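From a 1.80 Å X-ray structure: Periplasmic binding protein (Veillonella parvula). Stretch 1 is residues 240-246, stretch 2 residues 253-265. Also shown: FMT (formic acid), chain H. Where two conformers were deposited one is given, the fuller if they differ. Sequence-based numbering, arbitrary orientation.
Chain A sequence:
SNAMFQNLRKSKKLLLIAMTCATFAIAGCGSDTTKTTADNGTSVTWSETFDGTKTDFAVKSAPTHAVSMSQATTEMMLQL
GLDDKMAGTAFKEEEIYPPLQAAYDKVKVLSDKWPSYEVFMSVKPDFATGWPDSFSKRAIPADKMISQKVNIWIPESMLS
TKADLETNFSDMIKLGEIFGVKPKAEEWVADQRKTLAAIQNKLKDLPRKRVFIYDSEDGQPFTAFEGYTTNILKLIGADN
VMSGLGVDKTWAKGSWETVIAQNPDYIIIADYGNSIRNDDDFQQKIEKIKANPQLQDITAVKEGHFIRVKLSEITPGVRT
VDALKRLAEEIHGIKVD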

# COMPACT_ATOMS: atom_id res chain seq x y z
N ASN A 240 0.60 1.31 -16.75
CA ASN A 240 -0.70 0.68 -16.52
C ASN A 240 -1.68 0.97 -17.66
O ASN A 240 -2.00 2.13 -17.91
CB ASN A 240 -1.27 1.18 -15.18
CG ASN A 240 -2.62 0.56 -14.83
OD1 ASN A 240 -3.14 -0.27 -15.57
ND2 ASN A 240 -3.16 0.94 -13.66
N VAL A 241 -2.13 -0.08 -18.36
CA VAL A 241 -2.99 0.15 -19.53
C VAL A 241 -4.38 0.65 -19.18
O VAL A 241 -5.12 1.11 -20.06
CB VAL A 241 -3.13 -1.11 -20.43
CG1 VAL A 241 -1.78 -1.50 -21.04
CG2 VAL A 241 -3.72 -2.26 -19.64
N MSE A 242 -4.74 0.56 -17.90
CA MSE A 242 -6.05 1.06 -17.48
C MSE A 242 -5.99 2.53 -17.05
O MSE A 242 -7.02 3.14 -16.78
CB MSE A 242 -6.66 0.19 -16.36
CG MSE A 242 -6.81 -1.29 -16.74
SE MSE A 242 -7.80 -1.55 -18.43
CE MSE A 242 -9.59 -1.46 -17.68
N SER A 243 -4.78 3.09 -16.98
CA SER A 243 -4.62 4.51 -16.66
C SER A 243 -4.77 5.37 -17.91
O SER A 243 -4.56 4.90 -19.03
CB SER A 243 -3.26 4.75 -16.00
OG SER A 243 -3.04 6.14 -15.76
N GLY A 244 -5.16 6.63 -17.73
CA GLY A 244 -5.37 7.54 -18.85
C GLY A 244 -6.67 7.26 -19.60
O GLY A 244 -6.85 7.72 -20.73
N LEU A 245 -7.57 6.50 -18.98
CA LEU A 245 -8.88 6.21 -19.60
C LEU A 245 -10.03 7.01 -19.00
O LEU A 245 -11.20 6.76 -19.30
CB LEU A 245 -9.19 4.71 -19.52
CG LEU A 245 -8.15 3.78 -20.14
CD1 LEU A 245 -8.63 2.34 -20.06
CD2 LEU A 245 -7.86 4.16 -21.59
N GLY A 246 -9.71 7.98 -18.15
CA GLY A 246 -10.72 8.85 -17.58
C GLY A 246 -11.42 8.29 -16.36
O GLY A 246 -12.45 8.81 -15.93
N LYS A 253 -13.99 -2.20 -11.21
CA LYS A 253 -14.18 -3.22 -12.23
C LYS A 253 -13.81 -2.67 -13.60
O LYS A 253 -14.13 -1.52 -13.92
CB LYS A 253 -15.63 -3.71 -12.24
CG LYS A 253 -15.92 -4.81 -11.23
CD LYS A 253 -17.04 -5.72 -11.73
CE LYS A 253 -17.25 -6.93 -10.81
NZ LYS A 253 -17.75 -6.51 -9.48
N GLY A 254 -13.14 -3.48 -14.41
CA GLY A 254 -12.84 -3.12 -15.79
C GLY A 254 -13.60 -4.07 -16.71
O GLY A 254 -14.33 -4.94 -16.24
N SER A 255 -13.42 -3.89 -18.01
CA SER A 255 -13.96 -4.81 -19.01
C SER A 255 -12.80 -5.52 -19.69
O SER A 255 -11.77 -4.91 -19.96
CB SER A 255 -14.78 -4.05 -20.05
OG SER A 255 -16.02 -3.63 -19.50
N TRP A 256 -12.96 -6.82 -19.95
CA TRP A 256 -11.94 -7.55 -20.70
C TRP A 256 -11.74 -6.95 -22.09
O TRP A 256 -10.65 -7.00 -22.62
CB TRP A 256 -12.31 -9.04 -20.82
CG TRP A 256 -12.09 -9.87 -19.57
CD1 TRP A 256 -13.02 -10.62 -18.90
CD2 TRP A 256 -10.85 -10.04 -18.84
NE1 TRP A 256 -12.45 -11.24 -17.81
CE2 TRP A 256 -11.12 -10.90 -17.75
CE3 TRP A 256 -9.56 -9.54 -19.00
CZ2 TRP A 256 -10.14 -11.27 -16.84
CZ3 TRP A 256 -8.58 -9.91 -18.09
CH2 TRP A 256 -8.88 -10.77 -17.02
N GLU A 257 -12.81 -6.41 -22.68
CA GLU A 257 -12.71 -5.76 -24.00
C GLU A 257 -11.63 -4.69 -23.99
O GLU A 257 -10.84 -4.57 -24.93
CB GLU A 257 -14.04 -5.14 -24.43
CG GLU A 257 -15.05 -6.15 -24.91
CD GLU A 257 -15.61 -7.02 -23.79
OE1 GLU A 257 -15.61 -6.55 -22.62
OE2 GLU A 257 -16.03 -8.16 -24.06
N THR A 258 -11.57 -3.93 -22.89
CA THR A 258 -10.63 -2.84 -22.78
C THR A 258 -9.21 -3.39 -22.65
O THR A 258 -8.27 -2.88 -23.27
CB THR A 258 -10.96 -1.96 -21.56
OG1 THR A 258 -12.28 -1.43 -21.72
CG2 THR A 258 -9.97 -0.81 -21.45
N VAL A 259 -9.05 -4.44 -21.85
CA VAL A 259 -7.74 -5.07 -21.67
C VAL A 259 -7.25 -5.64 -23.00
O VAL A 259 -6.08 -5.49 -23.36
CB VAL A 259 -7.82 -6.19 -20.64
CG1 VAL A 259 -6.43 -6.78 -20.39
CG2 VAL A 259 -8.44 -5.65 -19.34
N ILE A 260 -8.14 -6.32 -23.71
CA ILE A 260 -7.80 -6.89 -25.00
C ILE A 260 -7.35 -5.80 -25.99
O ILE A 260 -6.36 -5.97 -26.70
CB ILE A 260 -8.99 -7.66 -25.60
CG1 ILE A 260 -9.29 -8.91 -24.75
CG2 ILE A 260 -8.69 -8.09 -27.02
CD1 ILE A 260 -10.66 -9.52 -25.06
N ALA A 261 -8.08 -4.68 -26.02
CA ALA A 261 -7.74 -3.56 -26.90
C ALA A 261 -6.36 -3.00 -26.56
O ALA A 261 -5.58 -2.64 -27.44
CB ALA A 261 -8.78 -2.46 -26.77
N GLN A 262 -6.06 -2.92 -25.27
CA GLN A 262 -4.81 -2.35 -24.80
C GLN A 262 -3.63 -3.30 -24.97
O GLN A 262 -2.48 -2.86 -25.03
CB GLN A 262 -4.93 -1.93 -23.33
CG GLN A 262 -5.76 -0.67 -23.09
CD GLN A 262 -5.10 0.59 -23.64
OE1 GLN A 262 -4.90 0.73 -24.85
NE2 GLN A 262 -4.76 1.52 -22.74
N ASN A 263 -3.92 -4.60 -25.02
CA ASN A 263 -2.90 -5.62 -25.29
C ASN A 263 -1.65 -5.49 -24.43
O ASN A 263 -0.57 -5.20 -24.94
CB ASN A 263 -2.50 -5.56 -26.77
CG ASN A 263 -1.84 -6.84 -27.25
OD1 ASN A 263 -1.96 -7.87 -26.60
ND2 ASN A 263 -1.15 -6.77 -28.39
N PRO A 264 -1.78 -5.68 -23.11
CA PRO A 264 -0.60 -5.51 -22.25
C PRO A 264 0.52 -6.51 -22.53
O PRO A 264 0.26 -7.65 -22.93
CB PRO A 264 -1.16 -5.74 -20.85
CG PRO A 264 -2.39 -6.61 -21.07
CD PRO A 264 -2.97 -6.13 -22.36
N ASP A 265 1.76 -6.07 -22.30
CA ASP A 265 2.95 -6.93 -22.38
C ASP A 265 3.05 -7.88 -21.18
O ASP A 265 3.51 -9.01 -21.32
CB ASP A 265 4.22 -6.06 -22.41
CG ASP A 265 4.29 -5.20 -23.67
OD1 ASP A 265 4.18 -5.77 -24.77
OD2 ASP A 265 4.45 -3.96 -23.55
C FMT H . -2.88 4.57 -21.69
O1 FMT H . -4.08 4.42 -21.88
O2 FMT H . -2.22 3.92 -20.88

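Why does the contact begin at a glycine? Stretch 2 enters it at Gly254, whose CA lies 4.1 Å from CE of Met242, deposited as selenomethionine. A CB placed ideally on this glycine would point toward stretch 1 and sit 2.9 Å from Met242 CE, a clash, so the bare backbone leaves room for the end of that long side chain. Ser255 follows at the N-cap position without making a capping bond through its side chain, and Trp256 and Glu257 start the helix without touching stretch 1.

What does the first turn of the helix offer to stretch 1? Thr258 points its CA-to-CB bond toward stretch 1, and its methyl group serves two neighbours: Thr258 CG2 is 3.8 Å from Met242 SE and 3.7 Å from Leu245 CD1. Val259 points sideways, yet its CG2 still comes within 4.2 Å of Met242 SE, an apolar contact. Met242 itself leaves its backbone sideways, and with all three chi angles in the m well its end comes nearer to stretch 2, where the selenium meets both residues. Ile260 and Ala261 are out of reach, as the helix turns them from the contact.

How does Gln262 hold the two stretches together? Gln262 CA is 6.1 Å from Val241 CA, the closest CA pair across the stretches, and Gln262 CB is just 3.5 Å from Val241 CB. The Gln262 side chain, m at both chi1 and chi2, brings NE2 to 2.7 Å from Val241 O with an N-H...acceptor angle of 175°. This short, almost straight hydrogen bond is the only one between the stretches. The carbonyl it uses belongs to a type I turn from Asn240 to Ser243, closed by Ser243 N to Asn240 O at 3.1 Å and braced by Met242 N to Asn240 OD1 at 2.9 Å. Gln262 NE2 also makes a weak hydrogen bond to O1 of the formic acid, 3.1 Å away at an angle of 129°; that molecule probably came from the crystallisation liquor.

Where does the contact end? Asn263 is the first residue to leave helical geometry, with positive phi, and its CA-to-CB bond points away from stretch 1. Pro264 then turns back toward it, placing CB 4.3 Å from Val241 CG1. Val241 thus accepts a hydrogen bond through its carbonyl and packs its side chain against both Gln262 and the proline. Asp265 lies beyond the contact.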